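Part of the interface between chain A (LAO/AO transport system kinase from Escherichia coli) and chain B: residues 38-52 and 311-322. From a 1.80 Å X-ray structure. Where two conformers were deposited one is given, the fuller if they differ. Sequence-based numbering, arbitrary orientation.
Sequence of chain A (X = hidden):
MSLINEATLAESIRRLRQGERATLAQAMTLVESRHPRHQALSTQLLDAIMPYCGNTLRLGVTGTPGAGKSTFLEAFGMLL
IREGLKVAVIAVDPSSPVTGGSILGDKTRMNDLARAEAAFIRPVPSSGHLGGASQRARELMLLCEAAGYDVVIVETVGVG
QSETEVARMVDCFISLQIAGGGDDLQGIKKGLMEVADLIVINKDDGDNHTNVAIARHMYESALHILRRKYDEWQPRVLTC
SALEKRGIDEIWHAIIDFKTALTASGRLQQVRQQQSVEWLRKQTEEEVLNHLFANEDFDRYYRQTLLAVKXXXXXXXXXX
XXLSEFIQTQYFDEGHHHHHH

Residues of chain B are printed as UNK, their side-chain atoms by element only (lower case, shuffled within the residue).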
ATOM      1  N   HIS A  38      15.806  28.256  18.796  1.00 32.63           N
ATOM      2  CA  HIS A  38      14.547  28.413  18.078  1.00 32.15           C
ATOM      3  C   HIS A  38      13.808  27.076  18.033  1.00 32.04           C
ATOM      4  O   HIS A  38      12.583  27.034  18.140  1.00 31.30           O
ATOM      5  CB  HIS A  38      14.819  28.902  16.658  1.00 32.10           C
ATOM      6  CG  HIS A  38      15.417  30.275  16.584  1.00 32.09           C
ATOM      7  ND1 HIS A  38      16.119  30.718  15.485  1.00 34.54           N
ATOM      8  CD2 HIS A  38      15.414  31.305  17.467  1.00 33.32           C
ATOM      9  CE1 HIS A  38      16.509  31.968  15.684  1.00 34.24           C
ATOM     10  NE2 HIS A  38      16.101  32.345  16.882  1.00 32.58           N
ATOM     11  N   GLN A  39      14.559  25.987  17.874  1.00 32.18           N
ATOM     12  CA  GLN A  39      13.954  24.647  17.891  1.00 32.03           C
ATOM     13  C   GLN A  39      13.262  24.328  19.221  1.00 31.55           C
ATOM     14  O   GLN A  39      12.162  23.765  19.227  1.00 32.42           O
ATOM     15  CB  GLN A  39      14.979  23.575  17.498  1.00 32.24           C
ATOM     16  CG  GLN A  39      15.342  23.637  16.029  1.00 32.81           C
ATOM     17  CD  GLN A  39      16.531  22.762  15.664  1.00 37.18           C
ATOM     18  OE1 GLN A  39      17.381  22.453  16.505  1.00 40.00           O
ATOM     19  NE2 GLN A  39      16.608  22.380  14.394  1.00 38.26           N
ATOM     20  N   ALA A  40      13.874  24.698  20.347  1.00 30.77           N
ATOM     21  CA  ALA A  40      13.220  24.511  21.667  1.00 29.60           C
ATOM     22  C   ALA A  40      12.006  25.438  21.937  1.00 29.40           C
ATOM     23  O   ALA A  40      10.987  25.029  22.523  1.00 28.93           O
ATOM     24  CB  ALA A  40      14.242  24.635  22.794  1.00 30.47           C
ATOM     25  N   LEU A  41      12.120  26.697  21.536  1.00 27.67           N
ATOM     26  CA  LEU A  41      10.987  27.607  21.654  1.00 27.03           C
ATOM     27  C   LEU A  41       9.838  27.178  20.720  1.00 26.97           C
ATOM     28  O   LEU A  41       8.657  27.311  21.066  1.00 25.57           O
ATOM     29  CB  LEU A  41      11.417  29.035  21.352  1.00 26.90           C
ATOM     30  CG  LEU A  41      10.356  30.114  21.533  1.00 27.28           C
ATOM     31  CD1 LEU A  41       9.896  30.221  23.000  1.00 29.05           C
ATOM     32  CD2 LEU A  41      10.890  31.438  20.997  1.00 30.03           C
ATOM     33  N   SER A  42      10.204  26.668  19.545  1.00 26.76           N
ATOM     34  CA  SER A  42       9.228  26.152  18.561  1.00 27.68           C
ATOM     35  C   SER A  42       8.435  24.990  19.140  1.00 27.26           C
ATOM     36  O   SER A  42       7.223  24.902  18.967  1.00 26.16           O
ATOM     37  CB  SER A  42       9.963  25.662  17.317  1.00 27.18           C
ATOM     38  OG  SER A  42      10.310  26.761  16.512  1.00 31.20           O
ATOM     39  N   THR A  43       9.152  24.098  19.812  1.00 27.22           N
ATOM     40  CA  THR A  43       8.535  22.996  20.543  1.00 28.38           C
ATOM     41  C   THR A  43       7.522  23.485  21.610  1.00 27.97           C
ATOM     42  O   THR A  43       6.413  22.961  21.709  1.00 27.96           O
ATOM     43  CB  THR A  43       9.639  22.088  21.133  1.00 28.67           C
ATOM     44  OG1 THR A  43      10.417  21.543  20.044  1.00 30.85           O
ATOM     45  CG2 THR A  43       9.028  20.963  21.938  1.00 29.92           C
ATOM     46  N   GLN A  44       7.892  24.508  22.374  1.00 27.51           N
ATOM     47  CA  GLN A  44       6.996  25.113  23.370  1.00 27.44           C
ATOM     48  C   GLN A  44       5.750  25.706  22.697  1.00 25.70           C
ATOM     49  O   GLN A  44       4.626  25.546  23.184  1.00 25.55           O
ATOM     50  CB  GLN A  44       7.711  26.255  24.106  1.00 28.20           C
ATOM     51  CG  GLN A  44       8.782  25.899  25.120  1.00 33.95           C
ATOM     52  CD  GLN A  44       9.404  27.167  25.750  1.00 38.42           C
ATOM     53  OE1 GLN A  44       8.707  27.976  26.374  1.00 42.66           O
ATOM     54  NE2 GLN A  44      10.706  27.344  25.569  1.00 41.08           N
ATOM     55  N   LEU A  45       5.960  26.421  21.589  1.00 24.25           N
ATOM     56  CA  LEU A  45       4.860  27.057  20.856  1.00 23.37           C
ATOM     57  C   LEU A  45       3.874  26.001  20.344  1.00 23.00           C
ATOM     58  O   LEU A  45       2.654  26.143  20.491  1.00 22.72           O
ATOM     59  CB  LEU A  45       5.415  27.857  19.657  1.00 24.14           C
ATOM     60  CG  LEU A  45       4.428  28.373  18.605  1.00 23.93           C
ATOM     61  CD1 LEU A  45       3.393  29.261  19.268  1.00 25.26           C
ATOM     62  CD2 LEU A  45       5.153  29.132  17.482  1.00 26.34           C
ATOM     63  N   LEU A  46       4.410  24.960  19.713  1.00 23.23           N
ATOM     64  CA  LEU A  46       3.557  23.933  19.105  1.00 23.90           C
ATOM     65  C   LEU A  46       2.760  23.188  20.181  1.00 24.33           C
ATOM     66  O   LEU A  46       1.555  22.982  20.022  1.00 25.04           O
ATOM     67  CB  LEU A  46       4.366  22.985  18.226  1.00 23.65           C
ATOM     68  CG  LEU A  46       4.873  23.603  16.906  1.00 24.09           C
ATOM     69  CD1 LEU A  46       6.026  22.779  16.327  1.00 26.00           C
ATOM     70  CD2 LEU A  46       3.742  23.838  15.880  1.00 23.67           C
ATOM     71  N   ASP A  47       3.413  22.823  21.285  1.00 24.93           N
ATOM     72  CA  ASP A  47       2.686  22.240  22.438  1.00 25.29           C
ATOM     73  C   ASP A  47       1.571  23.170  22.895  1.00 25.59           C
ATOM     74  O   ASP A  47       0.419  22.754  23.091  1.00 26.15           O
ATOM     75  CB  ASP A  47       3.631  21.970  23.624  1.00 25.17           C
ATOM     76  CG  ASP A  47       4.574  20.819  23.376  1.00 26.13           C
ATOM     77  OD1 ASP A  47       4.327  20.009  22.464  1.00 27.26           O
ATOM     78  OD2 ASP A  47       5.596  20.728  24.083  1.00 27.32           O
ATOM     79  N   ALA A  48       1.905  24.448  23.049  1.00 25.43           N
ATOM     80  CA  ALA A  48       0.948  25.404  23.589  1.00 25.12           C
ATOM     81  C   ALA A  48      -0.291  25.622  22.711  1.00 24.91           C
ATOM     82  O   ALA A  48      -1.382  25.861  23.239  1.00 24.36           O
ATOM     83  CB  ALA A  48       1.626  26.730  23.921  1.00 24.62           C
ATOM     84  N   ILE A  49      -0.149  25.521  21.385  1.00 23.72           N
ATOM     85  CA  ILE A  49      -1.273  25.842  20.517  1.00 23.36           C
ATOM     86  C   ILE A  49      -2.237  24.685  20.245  1.00 23.02           C
ATOM     87  O   ILE A  49      -3.301  24.903  19.666  1.00 23.14           O
ATOM     88  CB  ILE A  49      -0.856  26.502  19.146  1.00 23.46           C
ATOM     89  CG1 ILE A  49      -0.003  25.531  18.303  1.00 24.00           C
ATOM     90  CG2 ILE A  49      -0.196  27.868  19.369  1.00 24.42           C
ATOM     91  CD1 ILE A  49       0.023  25.845  16.821  1.00 25.46           C
ATOM     92  N   MET A  50      -1.866  23.469  20.660  1.00 22.23           N
ATOM     93  CA  MET A  50      -2.660  22.286  20.328  1.00 22.32           C
ATOM     94  C   MET A  50      -4.163  22.451  20.669  1.00 22.42           C
ATOM     95  O   MET A  50      -5.018  22.103  19.864  1.00 21.35           O
ATOM     96  CB  MET A  50      -2.047  20.991  20.908  1.00 22.00           C
ATOM     97  CG  MET A  50      -0.605  20.693  20.456  1.00 22.16           C
ATOM     98  SD  MET A  50      -0.416  20.789  18.611  1.00 23.97           S
ATOM     99  CE  MET A  50      -1.560  19.563  18.204  1.00 18.47           C
ATOM    100  N   PRO A  51      -4.497  23.010  21.849  1.00 23.36           N
ATOM    101  CA  PRO A  51      -5.938  23.174  22.156  1.00 24.45           C
ATOM    102  C   PRO A  51      -6.729  24.096  21.211  1.00 25.09           C
ATOM    103  O   PRO A  51      -7.959  24.003  21.176  1.00 25.61           O
ATOM    104  CB  PRO A  51      -5.927  23.743  23.587  1.00 24.30           C
ATOM    105  CG  PRO A  51      -4.625  23.303  24.151  1.00 24.78           C
ATOM    106  CD  PRO A  51      -3.658  23.438  22.983  1.00 23.43           C
ATOM    107  N   TYR A  52      -6.035  24.949  20.454  1.00 25.45           N
ATOM    108  CA  TYR A  52      -6.668  25.922  19.547  1.00 26.80           C
ATOM    109  C   TYR A  52      -6.798  25.387  18.114  1.00 27.39           C
ATOM    110  O   TYR A  52      -7.390  26.032  17.232  1.00 26.68           O
ATOM    111  CB  TYR A  52      -5.882  27.246  19.571  1.00 28.06           C
ATOM    112  CG  TYR A  52      -5.526  27.696  20.977  1.00 30.16           C
ATOM    113  CD1 TYR A  52      -6.507  28.163  21.860  1.00 33.28           C
ATOM    114  CD2 TYR A  52      -4.217  27.618  21.438  1.00 32.62           C
ATOM    115  CE1 TYR A  52      -6.168  28.565  23.175  1.00 34.12           C
ATOM    116  CE2 TYR A  52      -3.878  28.007  22.738  1.00 35.00           C
ATOM    117  CZ  TYR A  52      -4.855  28.474  23.594  1.00 34.61           C
ATOM    118  OH  TYR A  52      -4.502  28.863  24.873  1.00 37.20           O
TER
ATOM    119  N   UNK B 311      -5.387  14.270  23.462  1.00 21.20           N
ATOM    120  CA  UNK B 311      -5.961  15.225  24.421  1.00 21.53           C
ATOM    121  C   UNK B 311      -5.354  16.644  24.339  1.00 22.31           C
ATOM    122  O   UNK B 311      -5.627  17.500  25.198  1.00 21.30           O
ATOM    123  c   UNK B 311      -6.935  13.727  26.240  1.00 22.60           C
ATOM    124  o   UNK B 311      -8.068  13.830  25.762  1.00 22.54           O
ATOM    125  c   UNK B 311      -5.818  14.674  25.853  1.00 21.22           C
ATOM    126  n   UNK B 311      -6.617  12.796  27.131  1.00 25.51           N
ATOM    127  N   UNK B 312      -4.553  16.893  23.301  1.00 21.82           N
ATOM    128  CA  UNK B 312      -4.029  18.242  23.003  1.00 22.63           C
ATOM    129  C   UNK B 312      -3.045  18.799  24.032  1.00 22.72           C
ATOM    130  O   UNK B 312      -2.861  20.028  24.130  1.00 22.07           O
ATOM    131  n   UNK B 312      -7.455  18.949  22.053  1.00 25.82           N
ATOM    132  c   UNK B 312      -5.169  19.248  22.781  1.00 22.65           C
ATOM    133  o   UNK B 312      -5.787  18.249  20.715  1.00 25.87           O
ATOM    134  c   UNK B 312      -6.167  18.773  21.759  1.00 24.83           C
ATOM    135  N   UNK B 313      -2.405  17.901  24.775  1.00 23.25           N
ATOM    136  CA  UNK B 313      -1.402  18.317  25.757  1.00 25.36           C
ATOM    137  C   UNK B 313       0.024  18.359  25.194  1.00 25.43           C
ATOM    138  O   UNK B 313       0.889  19.020  25.761  1.00 26.17           O
ATOM    139  o   UNK B 313      -0.980  16.141  26.775  1.00 27.45           O
ATOM    140  c   UNK B 313      -2.863  17.426  27.614  1.00 26.69           C
ATOM    141  c   UNK B 313      -1.447  17.467  27.053  1.00 25.42           C
ATOM    142  N   UNK B 314       0.255  17.647  24.095  1.00 26.36           N
ATOM    143  CA  UNK B 314       1.561  17.590  23.429  1.00 26.99           C
ATOM    144  C   UNK B 314       1.332  17.711  21.943  1.00 26.59           C
ATOM    145  O   UNK B 314       0.366  17.136  21.412  1.00 26.17           O
ATOM    146  c   UNK B 314       2.224  16.219  23.623  1.00 28.36           C
ATOM    147  c   UNK B 314       2.750  15.671  24.944  1.00 30.73           C
ATOM    148  c   UNK B 314       3.763  16.626  25.541  1.00 34.78           C
ATOM    149  c   UNK B 314       3.402  14.317  24.677  1.00 34.00           C
ATOM    150  N   UNK B 315       2.250  18.388  21.253  1.00 25.63           N
ATOM    151  CA  UNK B 315       2.245  18.351  19.799  1.00 25.12           C
ATOM    152  C   UNK B 315       2.763  16.992  19.318  1.00 24.65           C
ATOM    153  O   UNK B 315       3.475  16.310  20.041  1.00 24.31           O
ATOM    154  c   UNK B 315       3.146  19.453  19.207  1.00 25.09           C
ATOM    155  o   UNK B 315       4.479  19.234  19.614  1.00 25.52           O
ATOM    156  N   UNK B 316       2.410  16.604  18.083  1.00 24.68           N
ATOM    157  CA  UNK B 316       3.030  15.435  17.455  1.00 25.14           C
ATOM    158  C   UNK B 316       4.572  15.461  17.501  1.00 25.29           C
ATOM    159  O   UNK B 316       5.184  14.441  17.832  1.00 25.54           O
ATOM    160  c   UNK B 316       1.119  16.127  16.207  1.00 25.11           C
ATOM    161  c   UNK B 316       1.363  17.199  17.228  1.00 25.11           C
ATOM    162  c   UNK B 316       2.489  15.494  16.029  1.00 25.41           C
ATOM    163  N   UNK B 317       5.179  16.619  17.235  1.00 25.45           N
ATOM    164  CA  UNK B 317       6.638  16.776  17.317  1.00 25.86           C
ATOM    165  C   UNK B 317       7.179  16.285  18.664  1.00 25.62           C
ATOM    166  O   UNK B 317       8.103  15.470  18.719  1.00 24.29           O
ATOM    167  c   UNK B 317       8.512  18.511  17.344  1.00 29.39           C
ATOM    168  c   UNK B 317       9.453  21.686  15.808  1.00 30.30           C
ATOM    169  n   UNK B 317       8.745  20.618  16.145  1.00 30.56           N
ATOM    170  c   UNK B 317       8.799  19.997  17.461  1.00 28.67           C
ATOM    171  n   UNK B 317       9.334  22.190  14.596  1.00 28.15           N
ATOM    172  n   UNK B 317      10.277  22.245  16.695  1.00 29.74           N
ATOM    173  c   UNK B 317       7.034  18.248  17.118  1.00 25.91           C
ATOM    174  N   UNK B 318       6.586  16.791  19.748  1.00 24.76           N
ATOM    175  CA  UNK B 318       7.015  16.436  21.096  1.00 25.67           C
ATOM    176  C   UNK B 318       6.719  14.980  21.378  1.00 25.68           C
ATOM    177  O   UNK B 318       7.552  14.281  21.954  1.00 24.98           O
ATOM    178  o   UNK B 318       6.925  18.662  22.003  1.00 27.52           O
ATOM    179  c   UNK B 318       6.387  17.359  22.172  1.00 25.02           C
ATOM    180  c   UNK B 318       6.748  16.897  23.581  1.00 26.20           C
ATOM    181  N   UNK B 319       5.548  14.513  20.941  1.00 26.32           N
ATOM    182  CA  UNK B 319       5.218  13.095  21.062  1.00 27.27           C
ATOM    183  C   UNK B 319       6.322  12.224  20.468  1.00 28.16           C
ATOM    184  O   UNK B 319       6.806  11.272  21.110  1.00 28.33           O
ATOM    185  N   UNK B 320       6.738  12.571  19.254  1.00 28.44           N
ATOM    186  CA  UNK B 320       7.767  11.815  18.550  0.70 29.09           C
ATOM    187  C   UNK B 320       9.109  11.868  19.270  1.00 29.80           C
ATOM    188  O   UNK B 320       9.740  10.834  19.487  1.00 29.50           O
ATOM    189  c   UNK B 320       8.474  10.117  15.987  0.70 30.00           C
ATOM    190  c   UNK B 320       7.907  12.303  17.104  0.70 29.00           C
ATOM    191  c   UNK B 320       8.919  11.559  16.219  0.70 29.37           C
ATOM    192  c   UNK B 320       9.107  12.285  14.901  0.70 30.58           C
ATOM    193  N   UNK B 321       9.545  13.076  19.631  1.00 30.63           N
ATOM    194  CA  UNK B 321      10.824  13.256  20.334  1.00 31.92           C
ATOM    195  C   UNK B 321      10.924  12.398  21.592  1.00 32.37           C
ATOM    196  O   UNK B 321      11.925  11.718  21.811  1.00 32.56           O
ATOM    197  c   UNK B 321      12.424  15.020  21.298  1.00 35.49           C
ATOM    198  n   UNK B 321      11.618  16.914  22.687  1.00 43.91           N
ATOM    199  c   UNK B 321      12.575  16.485  21.663  1.00 41.34           C
ATOM    200  c   UNK B 321      10.558  17.693  22.466  1.00 46.58           C
ATOM    201  n   UNK B 321      10.284  18.157  21.245  1.00 48.40           N
ATOM    202  n   UNK B 321       9.769  18.019  23.479  1.00 47.36           N
ATOM    203  c   UNK B 321      11.058  14.731  20.673  1.00 32.25           C
ATOM    204  N   UNK B 322       9.888  12.427  22.422  1.00 32.89           N
ATOM    205  CA  UNK B 322       9.938  11.691  23.672  1.00 33.44           C
ATOM    206  C   UNK B 322       9.869  10.181  23.457  1.00 33.66           C
ATOM    207  O   UNK B 322      10.473   9.423  24.214  1.00 33.07           O
ATOM    208  c   UNK B 322       7.447  11.819  24.319  1.00 35.58           C
ATOM    209  n   UNK B 322       5.389  11.687  25.589  1.00 37.07           N
ATOM    210  c   UNK B 322       8.874  12.179  24.648  1.00 34.29           C
ATOM    211  o   UNK B 322       6.734  13.467  25.902  1.00 36.79           O
ATOM    212  c   UNK B 322       6.487  12.396  25.339  1.00 37.61           C
TER
HETATM  213  O   HOH W   1      -1.266  21.929  25.227  1.00 28.11           O
HETATM  214  O   HOH W   2      -6.019  19.300  18.210  1.00 48.25           O

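Position 311 carries two carbons, the second bearing one oxygen and one nitrogen: a short amide, Asn B311, out of reach of chain A. Position 312 has the same composition, and its CB lies 4.0 Å from Met A50 CB; it is Asn B312. Its backbone angles (67/24) are left-handed, and its backbone O lies 3.5 Å from Met A50 CB.

Position 313 has one carbon bearing an oxygen and a carbon, the pattern of Thr B313; its CB points away from chain A. Four carbons forked at the second identify position 314 as leucine. Leu B314 also points its CB away, but its CA lies 3.8 Å from Asp A47 OD1.

At position 315 a single carbon ends in one oxygen, which lies 3.0 Å from Asp A47 OD1: this is Ser B315. Position 316 has three carbons closing a ring onto the backbone N, hence Pro B316; its CD meets Met A50 CE at 3.9 Å, an apolar contact.

Position 317 shows three carbons, a nitrogen, then a carbon with two more nitrogens, a guanidinium, so Arg B317. Leu A46 CD1 lies over one face of this group, 3.5 Å from NE, while Gln A39 O sits near its plane, 3.5 Å from NH1. Position 318 again bears one carbon with an oxygen and a carbon; that oxygen is 3.0 Å from Asp A47 OD1, and the residue is Thr B318.

Position 319 has no side-chain atoms and is Gly B319. Position 320 has four carbons forked at the second, Leu B320, out of reach. Position 321 repeats the guanidinium pattern; Arg B321 brings NH1 to 3.2 Å from Thr A43 CG2, and its NH2 donates to Thr B318 OG1 at 3.3 Å. Position 322, three carbons with oxygen and nitrogen on the third, is Gln B322, which makes no contact.

The contact centres on Asp A47 OD1, which accepts three hydrogen bonds: from Ser B315 N (2.9 Å, 174° at the hydrogen), Ser B315 OG (3.0 Å) and Thr B318 OG1 (3.0 Å). Ser B315 OG also accepts from Thr B318 N at 3.2 Å, capping the helix that starts at Pro B316. One carboxylate oxygen thus engages the capping residue and the first turn together. The helix axes approach to 9.4 Å at 119°. Beside this polar cluster Met A50 packs its CG 3.7 Å from Ser B315 CA, and water 1 bridges the backbones, donating to Asp A47 O (2.8 Å) and Asn B312 O (2.7 Å). The two stretches bury 589 Å², both sides summed.

Chain B (311-322) NNTLSPRTGLRQ
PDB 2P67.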